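Local coordinates for protein coronin (Toxoplasma gondii, PDB 4OZU) that probably binds actin filaments and contributes to the parasite's invasion of and egress from host cells, this chain being its WD40 beta-propeller domain, at residues Leu176-Ser181 against Asp185-Thr190; Lys194-Val199 against Cys219-Ile224; Ile145-Cys150 against Val155-Val160; His233-Gly238 against Leu271-Asp276. All blocks are in the same frame, centred on the assembly; numbering follows the deposited sequence.

Interaction 1 of 4, residues Leu176-Ser181 against Asp185-Thr190; sequences LSAKWS and DLLACT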
loop_
_atom_site.group_PDB
_atom_site.type_symbol
_atom_site.label_atom_id
_atom_site.label_comp_id
_atom_site.label_asym_id
_atom_site.label_seq_id
_atom_site.Cartn_x
_atom_site.Cartn_y
_atom_site.Cartn_z
ATOM N N LEU A 176 -13.782 1.982 -1.879
ATOM C CA LEU A 176 -12.998 1.218 -2.846
ATOM C C LEU A 176 -11.504 1.356 -2.562
ATOM O O LEU A 176 -10.708 0.506 -2.968
ATOM C CB LEU A 176 -13.305 1.681 -4.272
ATOM C CG LEU A 176 -14.700 1.361 -4.810
ATOM C CD1 LEU A 176 -14.946 2.091 -6.114
ATOM C CD2 LEU A 176 -14.865 -0.136 -4.999
ATOM N N SER A 177 -11.127 2.424 -1.866
ATOM C CA SER A 177 -9.750 2.586 -1.418
ATOM C C SER A 177 -9.685 3.641 -0.326
ATOM O O SER A 177 -10.552 4.512 -0.235
ATOM C CB SER A 177 -8.834 2.962 -2.587
ATOM O OG SER A 177 -9.015 4.310 -2.976
ATOM N N ALA A 178 -8.663 3.544 0.518
ATOM C CA ALA A 178 -8.454 4.508 1.587
ATOM C C ALA A 178 -6.965 4.558 1.887
ATOM O O ALA A 178 -6.350 3.526 2.125
ATOM C CB ALA A 178 -9.252 4.139 2.825
ATOM N N LYS A 179 -6.386 5.755 1.835
ATOM C CA LYS A 179 -4.949 5.927 2.004
ATOM C C LYS A 179 -4.645 7.180 2.820
ATOM O O LYS A 179 -5.356 8.173 2.726
ATOM C CB LYS A 179 -4.247 6.023 0.643
ATOM C CG LYS A 179 -4.315 4.769 -0.208
ATOM C CD LYS A 179 -3.334 3.714 0.274
ATOM C CE LYS A 179 -3.507 2.416 -0.494
ATOM N NZ LYS A 179 -2.598 1.351 0.007
ATOM N N TRP A 180 -3.580 7.115 3.611
ATOM C CA TRP A 180 -3.119 8.243 4.419
ATOM C C TRP A 180 -2.130 9.156 3.687
ATOM O O TRP A 180 -1.234 8.688 2.976
ATOM C CB TRP A 180 -2.401 7.754 5.671
ATOM C CG TRP A 180 -3.214 7.132 6.729
ATOM C CD1 TRP A 180 -3.387 5.797 6.963
ATOM C CD2 TRP A 180 -3.919 7.818 7.758
ATOM N NE1 TRP A 180 -4.180 5.614 8.072
ATOM C CE2 TRP A 180 -4.518 6.844 8.578
ATOM C CE3 TRP A 180 -4.112 9.167 8.061
ATOM C CZ2 TRP A 180 -5.293 7.181 9.682
ATOM C CZ3 TRP A 180 -4.880 9.497 9.150
ATOM C CH2 TRP A 180 -5.461 8.510 9.952
ATOM N N SER A 181 -2.267 10.457 3.917
ATOM C CA SER A 181 -1.225 11.418 3.565
ATOM C C SER A 181 0.079 11.090 4.280
ATOM O O SER A 181 0.065 10.629 5.414
ATOM C CB SER A 181 -1.673 12.832 3.939
ATOM O OG SER A 181 -0.595 13.749 3.846
ATOM N N ASP A 185 -2.038 13.550 8.486
ATOM C CA ASP A 185 -3.160 14.325 9.018
ATOM C C ASP A 185 -4.475 14.022 8.306
ATOM O O ASP A 185 -5.539 14.077 8.921
ATOM C CB ASP A 185 -2.856 15.825 8.952
ATOM C CG ASP A 185 -2.590 16.326 7.548
ATOM O OD1 ASP A 185 -2.246 15.517 6.656
ATOM O OD2 ASP A 185 -2.704 17.560 7.357
ATOM N N LEU A 186 -4.395 13.685 7.025
ATOM C CA LEU A 186 -5.577 13.487 6.199
ATOM C C LEU A 186 -5.605 12.098 5.582
ATOM O O LEU A 186 -4.561 11.484 5.344
ATOM C CB LEU A 186 -5.635 14.540 5.092
ATOM C CG LEU A 186 -5.725 15.996 5.557
ATOM C CD1 LEU A 186 -5.657 16.958 4.370
ATOM C CD2 LEU A 186 -6.995 16.235 6.367
ATOM N N LEU A 187 -6.822 11.618 5.343
ATOM C CA LEU A 187 -7.058 10.374 4.638
ATOM C C LEU A 187 -7.782 10.710 3.344
ATOM O O LEU A 187 -8.585 11.649 3.307
ATOM C CB LEU A 187 -7.883 9.420 5.494
ATOM C CG LEU A 187 -8.077 8.010 4.938
ATOM C CD1 LEU A 187 -7.149 7.029 5.627
ATOM C CD2 LEU A 187 -9.518 7.610 5.105
ATOM N N ALA A 188 -7.457 9.988 2.282
ATOM C CA ALA A 188 -8.199 10.084 1.032
ATOM C C ALA A 188 -8.835 8.743 0.757
ATOM O O ALA A 188 -8.238 7.692 1.024
ATOM C CB ALA A 188 -7.305 10.504 -0.111
ATOM N N CYS A 189 -10.057 8.772 0.244
ATOM C CA CYS A 189 -10.742 7.539 -0.114
ATOM C C CYS A 189 -11.576 7.725 -1.367
ATOM O O CYS A 189 -11.985 8.835 -1.692
ATOM C CB CYS A 189 -11.624 7.051 1.035
ATOM S SG CYS A 189 -12.884 8.227 1.577
ATOM N N THR A 190 -11.786 6.626 -2.083
ATOM C CA THR A 190 -12.682 6.605 -3.223
ATOM C C THR A 190 -13.916 5.796 -2.871
ATOM O O THR A 190 -13.843 4.838 -2.103
ATOM C CB THR A 190 -12.015 6.005 -4.466
ATOM O OG1 THR A 190 -11.452 4.735 -4.132
ATOM C CG2 THR A 190 -10.905 6.933 -4.978
HETATM O O HOH W 1 -1.973 16.331 3.946
#
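S177 to W180 pair with T190 to L187 as an antiparallel ladder, the strand segments running at 171° with axes 4.6 Å apart. This is the beta hairpin of the first two strands in one four-stranded blade of the WD40 propeller. K179 and A188 form a hydrogen-bonded pair, each N donating a hydrogen bond to the other's O. Two residues on, past the W180-L187 pair, S181 N bonds to L186 O at 2.9 Å, close to the turn.

On the W180 side of the sheet, L187 lies over the indole. L187 CD1 stands 3.9 Å from the centroid of the five-membered ring of W180 and only 7° off the ring normal, a CH-pi contact. The CG of L187 is placed anti to the backbone N (chi1 -173°), which lets CD1 reach that face.

S177 and T190 share the opposite side of the sheet with K179. E137 serves both sides: its O accepts from W180 NE1, and its OE2 forms a salt bridge with K179 NZ. Near the turn, one water donates to both S181 OG and D185 OD1; S181 OG also bonds to D225. At the other end, S177 OG donates to T190 OG1 at 2.7 Å, while T190 OG1 bonds to C219 O and S177 OG to C221 N.

Interaction 2 of 4, residues Lys194-Val199 against Cys219-Ile224; sequences KALNIV and CKCTWI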
loop_
_atom_site.group_PDB
_atom_site.type_symbol
_atom_site.label_atom_id
_atom_site.label_comp_id
_atom_site.label_asym_id
_atom_site.label_seq_id
_atom_site.Cartn_x
_atom_site.Cartn_y
_atom_site.Cartn_z
ATOM N N LYS A 194 -18.107 7.287 -7.520
ATOM C CA LYS A 194 -17.071 7.885 -8.374
ATOM C C LYS A 194 -16.464 9.128 -7.733
ATOM O O LYS A 194 -15.892 9.974 -8.419
ATOM C CB LYS A 194 -17.627 8.246 -9.754
ATOM C CG LYS A 194 -18.534 7.191 -10.389
ATOM C CD LYS A 194 -19.067 7.649 -11.734
ATOM C CE LYS A 194 -20.221 6.766 -12.193
ATOM N NZ LYS A 194 -20.565 6.973 -13.622
ATOM N N ALA A 195 -16.582 9.229 -6.415
ATOM C CA ALA A 195 -16.079 10.385 -5.695
ATOM C C ALA A 195 -14.737 10.082 -5.045
ATOM O O ALA A 195 -14.489 8.968 -4.574
ATOM C CB ALA A 195 -17.078 10.832 -4.646
ATOM N N LEU A 196 -13.875 11.091 -5.047
ATOM C CA LEU A 196 -12.678 11.102 -4.225
ATOM C C LEU A 196 -12.955 12.016 -3.042
ATOM O O LEU A 196 -13.293 13.184 -3.234
ATOM C CB LEU A 196 -11.470 11.594 -5.023
ATOM C CG LEU A 196 -10.185 11.828 -4.225
ATOM C CD1 LEU A 196 -9.586 10.513 -3.749
ATOM C CD2 LEU A 196 -9.198 12.599 -5.064
ATOM N N ASN A 197 -12.815 11.483 -1.832
ATOM C CA ASN A 197 -13.136 12.217 -0.617
ATOM C C ASN A 197 -11.918 12.370 0.267
ATOM O O ASN A 197 -11.136 11.431 0.428
ATOM C CB ASN A 197 -14.250 11.511 0.165
ATOM C CG ASN A 197 -15.403 11.078 -0.719
ATOM O OD1 ASN A 197 -16.206 11.900 -1.162
ATOM N ND2 ASN A 197 -15.494 9.775 -0.974
ATOM N N ILE A 198 -11.765 13.565 0.829
ATOM C CA ILE A 198 -10.689 13.854 1.766
ATOM C C ILE A 198 -11.273 13.984 3.170
ATOM O O ILE A 198 -12.242 14.717 3.382
ATOM C CB ILE A 198 -9.940 15.149 1.406
ATOM C CG1 ILE A 198 -9.591 15.187 -0.086
ATOM C CG2 ILE A 198 -8.700 15.281 2.269
ATOM C CD1 ILE A 198 -8.719 14.039 -0.556
ATOM N N VAL A 199 -10.655 13.289 4.123
ATOM C CA VAL A 199 -11.178 13.190 5.486
ATOM C C VAL A 199 -10.152 13.635 6.508
ATOM O O VAL A 199 -9.003 13.194 6.461
ATOM C CB VAL A 199 -11.594 11.749 5.823
ATOM C CG1 VAL A 199 -12.178 11.674 7.227
ATOM C CG2 VAL A 199 -12.600 11.234 4.795
ATOM N N CYS A 219 -12.584 3.385 -9.017
ATOM C CA CYS A 219 -11.492 4.342 -8.854
ATOM C C CYS A 219 -10.643 3.968 -7.644
ATOM O O CYS A 219 -11.156 3.412 -6.671
ATOM C CB CYS A 219 -12.036 5.763 -8.684
ATOM S SG CYS A 219 -13.132 6.297 -10.004
ATOM N N LYS A 220 -9.346 4.258 -7.713
ATOM C CA LYS A 220 -8.433 3.959 -6.614
ATOM C C LYS A 220 -7.568 5.183 -6.398
ATOM O O LYS A 220 -7.292 5.907 -7.345
ATOM C CB LYS A 220 -7.562 2.738 -6.936
ATOM C CG LYS A 220 -8.328 1.458 -7.237
ATOM C CD LYS A 220 -8.809 0.774 -5.967
ATOM C CE LYS A 220 -9.628 -0.464 -6.290
ATOM N NZ LYS A 220 -10.062 -1.221 -5.074
ATOM N N CYS A 221 -7.132 5.420 -5.166
ATOM C CA CYS A 221 -6.292 6.576 -4.899
ATOM C C CYS A 221 -5.080 6.234 -4.051
ATOM O O CYS A 221 -4.998 5.173 -3.444
ATOM C CB CYS A 221 -7.089 7.685 -4.210
ATOM S SG CYS A 221 -7.440 7.392 -2.442
ATOM N N THR A 222 -4.124 7.151 -4.065
ATOM C CA THR A 222 -3.054 7.174 -3.090
ATOM C C THR A 222 -2.540 8.611 -3.012
ATOM O O THR A 222 -2.790 9.412 -3.912
ATOM C CB THR A 222 -1.924 6.205 -3.449
ATOM O OG1 THR A 222 -1.077 6.013 -2.309
ATOM C CG2 THR A 222 -1.116 6.724 -4.619
ATOM N N TRP A 223 -1.827 8.939 -1.943
ATOM C CA TRP A 223 -1.267 10.271 -1.798
ATOM C C TRP A 223 0.063 10.365 -2.523
ATOM O O TRP A 223 0.794 9.380 -2.608
ATOM C CB TRP A 223 -1.089 10.618 -0.325
ATOM C CG TRP A 223 -2.373 10.891 0.349
ATOM C CD1 TRP A 223 -3.249 9.973 0.831
ATOM C CD2 TRP A 223 -2.939 12.179 0.624
ATOM N NE1 TRP A 223 -4.335 10.604 1.396
ATOM C CE2 TRP A 223 -4.169 11.960 1.278
ATOM C CE3 TRP A 223 -2.528 13.493 0.384
ATOM C CZ2 TRP A 223 -4.988 13.003 1.696
ATOM C CZ3 TRP A 223 -3.350 14.529 0.800
ATOM C CH2 TRP A 223 -4.564 14.276 1.447
ATOM N N ILE A 224 0.359 11.548 -3.053
ATOM C CA ILE A 224 1.630 11.801 -3.702
ATOM C C ILE A 224 2.227 13.093 -3.143
ATOM O O ILE A 224 2.626 13.986 -3.885
ATOM C CB ILE A 224 1.480 11.857 -5.247
ATOM C CG1 ILE A 224 0.369 12.837 -5.650
ATOM C CG2 ILE A 224 1.195 10.459 -5.788
ATOM C CD1 ILE A 224 0.202 13.012 -7.149
#
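L196 and C221 meet where one propeller blade packs on the next. Strand 195-200 is the third strand of its blade. Strand 220-223 opens the following blade. The two are not neighbours in a sheet, and the CA atoms of L196 and C221 lie 7.9 Å apart. Only side chains bridge that distance.

L196 reaches across with one methyl. Its CG stands anti to the backbone N (chi1 172°), and the chain then turns so that L196 CD1 comes 3.8 Å from C221 CB. L196 CD1 is also 4.0 Å from C221 SG. C221 points its CB toward strand 195-200, so the leucine methyl meets both the carbon and the sulfur of this short side chain. L196 also touches F255 and T236.

W223 makes the second contact, two residues further on. Its six-membered ring comes in edge first: W223 CH2 is 4.3 Å from I198 CG2, which lies near the ring plane. The pyrrole end of the indole has a different task. NE1 bonds to K179 O in strand 175-180, which holds the ring by its polar side. A188 touches I198, C221 and W223, so strand 187-191, the neighbour of 195-200 in its sheet, also contributes to this packing.

All four touching residues are buried. Between the two segments the contact is wholly apolar, made by two methyls, the CB and SG of C221, and an aromatic edge. It implies close dispersion packing between blades, with a directional bond supplied from strand 175-180, where K179 O accepts from W223 NE1.

Interaction 3 of 4, residues Ile145-Cys150 against Val155-Val160; sequences ILASGC and VAFWNV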
loop_
_atom_site.group_PDB
_atom_site.type_symbol
_atom_site.label_atom_id
_atom_site.label_comp_id
_atom_site.label_asym_id
_atom_site.label_seq_id
_atom_site.Cartn_x
_atom_site.Cartn_y
_atom_site.Cartn_z
ATOM N N ILE A 145 -2.334 4.513 15.346
ATOM C CA ILE A 145 -3.485 5.053 14.622
ATOM C C ILE A 145 -3.701 4.291 13.315
ATOM O O ILE A 145 -2.791 4.150 12.507
ATOM C CB ILE A 145 -3.314 6.561 14.317
ATOM C CG1 ILE A 145 -3.130 7.357 15.614
ATOM C CG2 ILE A 145 -4.498 7.094 13.520
ATOM C CD1 ILE A 145 -4.271 7.221 16.615
ATOM N N LEU A 146 -4.923 3.816 13.117
ATOM C CA LEU A 146 -5.277 3.032 11.946
ATOM C C LEU A 146 -6.622 3.471 11.390
ATOM O O LEU A 146 -7.517 3.847 12.152
ATOM C CB LEU A 146 -5.302 1.539 12.322
ATOM C CG LEU A 146 -5.800 0.531 11.289
ATOM C CD1 LEU A 146 -4.957 -0.736 11.351
ATOM C CD2 LEU A 146 -7.260 0.198 11.522
ATOM N N ALA A 147 -6.765 3.433 10.065
ATOM C CA ALA A 147 -8.056 3.688 9.420
ATOM C C ALA A 147 -8.579 2.431 8.741
ATOM O O ALA A 147 -7.826 1.723 8.080
ATOM C CB ALA A 147 -7.937 4.816 8.408
ATOM N N SER A 148 -9.874 2.161 8.897
ATOM C CA SER A 148 -10.476 1.008 8.235
ATOM C C SER A 148 -11.692 1.445 7.433
ATOM O O SER A 148 -12.537 2.194 7.920
ATOM C CB SER A 148 -10.862 -0.073 9.243
ATOM O OG SER A 148 -12.122 0.196 9.826
ATOM N N GLY A 149 -11.752 0.980 6.189
ATOM C CA GLY A 149 -12.848 1.290 5.290
ATOM C C GLY A 149 -13.787 0.108 5.151
ATOM O O GLY A 149 -13.363 -1.035 4.951
ATOM N N CYS A 150 -15.078 0.394 5.257
ATOM C CA CYS A 150 -16.108 -0.630 5.287
ATOM C C CYS A 150 -16.918 -0.619 3.994
ATOM O O CYS A 150 -17.082 0.417 3.359
ATOM C CB CYS A 150 -17.018 -0.403 6.500
ATOM S SG CYS A 150 -18.354 -1.575 6.696
ATOM N N VAL A 155 -15.723 5.039 7.030
ATOM C CA VAL A 155 -14.305 5.032 7.360
ATOM C C VAL A 155 -14.202 5.189 8.867
ATOM O O VAL A 155 -14.676 6.187 9.420
ATOM C CB VAL A 155 -13.538 6.153 6.661
ATOM C CG1 VAL A 155 -12.073 6.107 7.050
ATOM C CG2 VAL A 155 -13.683 6.034 5.161
ATOM N N ALA A 156 -13.608 4.192 9.521
ATOM C CA ALA A 156 -13.477 4.178 10.970
ATOM C C ALA A 156 -12.031 4.394 11.365
ATOM O O ALA A 156 -11.141 3.711 10.861
ATOM C CB ALA A 156 -13.984 2.860 11.543
ATOM N N PHE A 157 -11.802 5.337 12.271
ATOM C CA PHE A 157 -10.457 5.619 12.752
ATOM C C PHE A 157 -10.265 5.059 14.153
ATOM O O PHE A 157 -11.081 5.286 15.050
ATOM C CB PHE A 157 -10.188 7.117 12.727
ATOM C CG PHE A 157 -10.210 7.698 11.349
ATOM C CD1 PHE A 157 -9.084 7.660 10.549
ATOM C CD2 PHE A 157 -11.360 8.259 10.841
ATOM C CE1 PHE A 157 -9.111 8.188 9.273
ATOM C CE2 PHE A 157 -11.387 8.784 9.564
ATOM C CZ PHE A 157 -10.267 8.758 8.787
ATOM N N TRP A 158 -9.169 4.327 14.326
ATOM C CA TRP A 158 -8.925 3.557 15.535
ATOM C C TRP A 158 -7.641 3.967 16.229
ATOM O O TRP A 158 -6.612 4.123 15.580
ATOM C CB TRP A 158 -8.834 2.068 15.201
ATOM C CG TRP A 158 -10.132 1.410 14.901
ATOM C CD1 TRP A 158 -10.698 1.217 13.672
ATOM C CD2 TRP A 158 -11.033 0.837 15.852
ATOM N NE1 TRP A 158 -11.895 0.557 13.802
ATOM C CE2 TRP A 158 -12.126 0.316 15.131
ATOM C CE3 TRP A 158 -11.026 0.719 17.246
ATOM C CZ2 TRP A 158 -13.195 -0.315 15.758
ATOM C CZ3 TRP A 158 -12.084 0.090 17.861
ATOM C CH2 TRP A 158 -13.154 -0.415 17.120
ATOM N N ASN A 159 -7.709 4.125 17.546
ATOM C CA ASN A 159 -6.523 4.131 18.396
ATOM C C ASN A 159 -6.342 2.711 18.925
ATOM O O ASN A 159 -7.010 2.309 19.877
ATOM C CB ASN A 159 -6.678 5.137 19.542
ATOM C CG ASN A 159 -5.453 5.212 20.444
ATOM O OD1 ASN A 159 -4.545 4.380 20.371
ATOM N ND2 ASN A 159 -5.430 6.219 21.309
ATOM N N VAL A 160 -5.460 1.939 18.305
ATOM C CA VAL A 160 -5.377 0.515 18.621
ATOM C C VAL A 160 -4.918 0.288 20.058
ATOM O O VAL A 160 -5.303 -0.698 20.677
ATOM C CB VAL A 160 -4.422 -0.245 17.658
ATOM C CG1 VAL A 160 -4.872 -0.065 16.216
ATOM C CG2 VAL A 160 -2.994 0.223 17.825
HETATM O O HOH W 2 -13.847 -0.887 11.943
#
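W158 and L146 form a hydrogen-bonded antiparallel pair in a beta hairpin, the second and third strands of a WD40 propeller blade. The strand segments run at 158°, with axes 4.6 Å apart. L146 and W158 exchange two backbone bonds, and S148 and A156 exchange two more.

The side chain of W158 shares its side of the sheet with L146, S148 and A156. W158 CB lies 3.8 Å from L146 O, next to the backbone bond that W158 N makes to that oxygen. CG is anti to the carbonyl carbon (chi1 -75°), which, with chi2 94°, turns the pyrrole edge toward S148. W158 CD1 then passes 4.2 Å from L146 CD2; the methyl approaches the ring at a slant. At the tip of the pyrrole edge, NE1 donates to a water in the ring plane. Beyond the contact the indole rests on N163 in the loop and N165 in strand 164-170. W158 and N159 probably take the place of the Trp-Asp pair that names the repeat.

The other side of the sheet is mostly apolar, with I145, A147, V155 and F157 on it. A147 CB sits 3.7 Å from F157 CE1 and equally near CD1. This side packs on the next blade: A147 touches W180, and A147, V155 and F157 all touch L187.

S148 OG is 4.0 Å from W158 NE1, too far for a direct bond. The bound water fills the role, 3.1 Å from W158 NE1 and 2.9 Å from S148 OG.

Interaction 4 of 4, residues His233-Gly238 against Leu271-Asp276; sequences HVFTTG and LYPIFD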
loop_
_atom_site.group_PDB
_atom_site.type_symbol
_atom_site.label_atom_id
_atom_site.label_comp_id
_atom_site.label_asym_id
_atom_site.label_seq_id
_atom_site.Cartn_x
_atom_site.Cartn_y
_atom_site.Cartn_z
ATOM N N HIS A 233 -1.241 16.814 -2.324
ATOM C CA HIS A 233 -1.617 16.243 -3.616
ATOM C C HIS A 233 -1.973 14.759 -3.504
ATOM O O HIS A 233 -1.344 14.006 -2.759
ATOM C CB HIS A 233 -0.506 16.447 -4.646
ATOM C CG HIS A 233 -0.438 17.844 -5.181
ATOM N ND1 HIS A 233 -0.329 18.951 -4.365
ATOM C CD2 HIS A 233 -0.489 18.318 -6.449
ATOM C CE1 HIS A 233 -0.304 20.043 -5.105
ATOM N NE2 HIS A 233 -0.401 19.689 -6.374
ATOM N N VAL A 234 -2.996 14.375 -4.263
ATOM C CA VAL A 234 -3.532 13.019 -4.286
ATOM C C VAL A 234 -3.593 12.548 -5.728
ATOM O O VAL A 234 -3.823 13.350 -6.630
ATOM C CB VAL A 234 -4.946 12.947 -3.662
ATOM C CG1 VAL A 234 -5.555 11.551 -3.834
ATOM C CG2 VAL A 234 -4.892 13.312 -2.203
ATOM N N PHE A 235 -3.379 11.252 -5.928
ATOM C CA PHE A 235 -3.371 10.631 -7.257
ATOM C C PHE A 235 -4.516 9.639 -7.365
ATOM O O PHE A 235 -4.703 8.846 -6.453
ATOM C CB PHE A 235 -2.048 9.905 -7.494
ATOM C CG PHE A 235 -1.940 9.241 -8.846
ATOM C CD1 PHE A 235 -1.609 9.978 -9.971
ATOM C CD2 PHE A 235 -2.142 7.874 -8.982
ATOM C CE1 PHE A 235 -1.488 9.369 -11.206
ATOM C CE2 PHE A 235 -2.030 7.264 -10.216
ATOM C CZ PHE A 235 -1.698 8.014 -11.329
ATOM N N THR A 236 -5.274 9.670 -8.462
ATOM C CA THR A 236 -6.321 8.672 -8.679
ATOM C C THR A 236 -6.160 7.965 -10.005
ATOM O O THR A 236 -5.631 8.532 -10.963
ATOM C CB THR A 236 -7.749 9.280 -8.647
ATOM O OG1 THR A 236 -7.870 10.283 -9.664
ATOM C CG2 THR A 236 -8.058 9.883 -7.295
ATOM N N THR A 237 -6.609 6.711 -10.026
ATOM C CA THR A 237 -6.845 5.966 -11.255
ATOM C C THR A 237 -8.328 5.710 -11.360
ATOM O O THR A 237 -9.025 5.655 -10.351
ATOM C CB THR A 237 -6.129 4.611 -11.281
ATOM O OG1 THR A 237 -6.698 3.764 -10.273
ATOM C CG2 THR A 237 -4.640 4.770 -11.040
ATOM N N GLY A 238 -8.806 5.517 -12.573
ATOM C CA GLY A 238 -10.207 5.241 -12.775
ATOM C C GLY A 238 -10.497 5.053 -14.238
ATOM O O GLY A 238 -9.599 4.753 -15.030
ATOM N N LEU A 271 -6.815 -0.055 -11.537
ATOM C CA LEU A 271 -5.385 0.096 -11.316
ATOM C C LEU A 271 -5.087 0.576 -9.903
ATOM O O LEU A 271 -5.613 1.596 -9.454
ATOM C CB LEU A 271 -4.788 1.069 -12.334
ATOM C CG LEU A 271 -4.743 0.557 -13.777
ATOM C CD1 LEU A 271 -4.437 1.688 -14.741
ATOM C CD2 LEU A 271 -3.734 -0.567 -13.936
ATOM N N TYR A 272 -4.256 -0.192 -9.206
ATOM C CA TYR A 272 -3.746 0.188 -7.896
ATOM C C TYR A 272 -2.506 1.045 -8.066
ATOM O O TYR A 272 -1.517 0.586 -8.646
ATOM C CB TYR A 272 -3.422 -1.053 -7.059
ATOM C CG TYR A 272 -4.663 -1.800 -6.642
ATOM C CD1 TYR A 272 -5.323 -1.474 -5.464
ATOM C CD2 TYR A 272 -5.198 -2.803 -7.440
ATOM C CE1 TYR A 272 -6.471 -2.134 -5.084
ATOM C CE2 TYR A 272 -6.349 -3.474 -7.063
ATOM C CZ TYR A 272 -6.981 -3.127 -5.886
ATOM O OH TYR A 272 -8.122 -3.777 -5.500
ATOM N N PRO A 273 -2.555 2.297 -7.584
ATOM C CA PRO A 273 -1.371 3.158 -7.604
ATOM C C PRO A 273 -0.492 2.942 -6.379
ATOM O O PRO A 273 -1.000 2.904 -5.257
ATOM C CB PRO A 273 -1.969 4.566 -7.611
ATOM C CG PRO A 273 -3.230 4.421 -6.827
ATOM C CD PRO A 273 -3.743 3.024 -7.098
ATOM N N ILE A 274 0.813 2.789 -6.611
ATOM C CA ILE A 274 1.803 2.653 -5.548
ATOM C C ILE A 274 2.829 3.769 -5.673
ATOM O O ILE A 274 3.526 3.856 -6.687
ATOM C CB ILE A 274 2.523 1.289 -5.614
ATOM C CG1 ILE A 274 1.511 0.140 -5.516
ATOM C CG2 ILE A 274 3.580 1.181 -4.529
ATOM C CD1 ILE A 274 0.703 0.115 -4.233
ATOM N N PHE A 275 2.919 4.619 -4.651
ATOM C CA PHE A 275 3.847 5.744 -4.669
ATOM C C PHE A 275 5.067 5.502 -3.790
ATOM O O PHE A 275 4.946 5.179 -2.609
ATOM C CB PHE A 275 3.140 7.024 -4.219
ATOM C CG PHE A 275 3.942 8.286 -4.440
ATOM C CD1 PHE A 275 4.491 8.575 -5.679
ATOM C CD2 PHE A 275 4.109 9.200 -3.412
ATOM C CE1 PHE A 275 5.200 9.745 -5.882
ATOM C CE2 PHE A 275 4.820 10.372 -3.608
ATOM C CZ PHE A 275 5.362 10.646 -4.841
ATOM N N ASP A 276 6.237 5.652 -4.400
ATOM C CA ASP A 276 7.511 5.706 -3.694
ATOM C C ASP A 276 7.743 7.172 -3.351
ATOM O O ASP A 276 8.177 7.953 -4.190
ATOM C CB ASP A 276 8.633 5.129 -4.571
ATOM C CG ASP A 276 10.034 5.307 -3.972
ATOM O OD1 ASP A 276 10.179 5.969 -2.919
ATOM O OD2 ASP A 276 11.011 4.796 -4.593
HETATM O O HOH W 3 -8.716 2.192 -11.314
#
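Two adjacent blades of the WD40 propeller meet here, with T237 on one and L271 on the other. Strand 233-239 is the second strand of its blade, and strand 271-275 is the first strand of the next. Their segments run at 163° with axes 7.1 Å apart, too wide for a shared ladder. Strand 233-239 bonds instead to strand 220-223, with F235 joined to T222 and T237 to K220.

T237 makes the polar link. Its OG1 donates to L271 O at 2.6 Å, in the carbonyl plane and on a lone pair, with a C=O...donor angle of 140°. The hydroxyl sits between the backbone N and the carbonyl carbon (chi1 66°), which turns OG1 to that oxygen. T237 CG2 also packs on L271, 3.7 Å from its O and 3.9 Å from its CB. A water completes a small ring. It donates to T237 OG1 at 2.8 Å and accepts from L271 N at 3.0 Å.

Two residues back, F235 meets P273. P273 CB approaches the edge of the F235 ring near its plane, 3.6 Å from F235 CD2. The phenyl also touches M247 within its own blade and L282 and V284 in the next, so it packs between the two sheets.

The buried hydroxyl of T237 acts as donor and acceptor at once. Through it and the water, both backbone polar atoms of L271 are engaged. The chemistry implies a directional polar tie at one end of the contact and plain apolar packing at the other.

Interactions 1 and 3 each join neighbouring strands within one blade, so ladders of backbone bonds carry them. Interactions 2 and 4 span adjacent blades and rely on side chains: interaction 2 is wholly apolar, while interaction 4 adds a hydroxyl-to-carbonyl bond. Interactions 2, 3 and 4 are buried; interaction 1 is partly so. Interaction 1 links to interaction 2 through backbone bonds between strands 187-191 and 195-200, and interaction 2 to interaction 4 through those between 220-223 and 233-239. Interaction 3 meets interaction 1 by side-chain packing, blade on blade. Interactions 3 and 4 stand apart, their centres about 21 Å from each other.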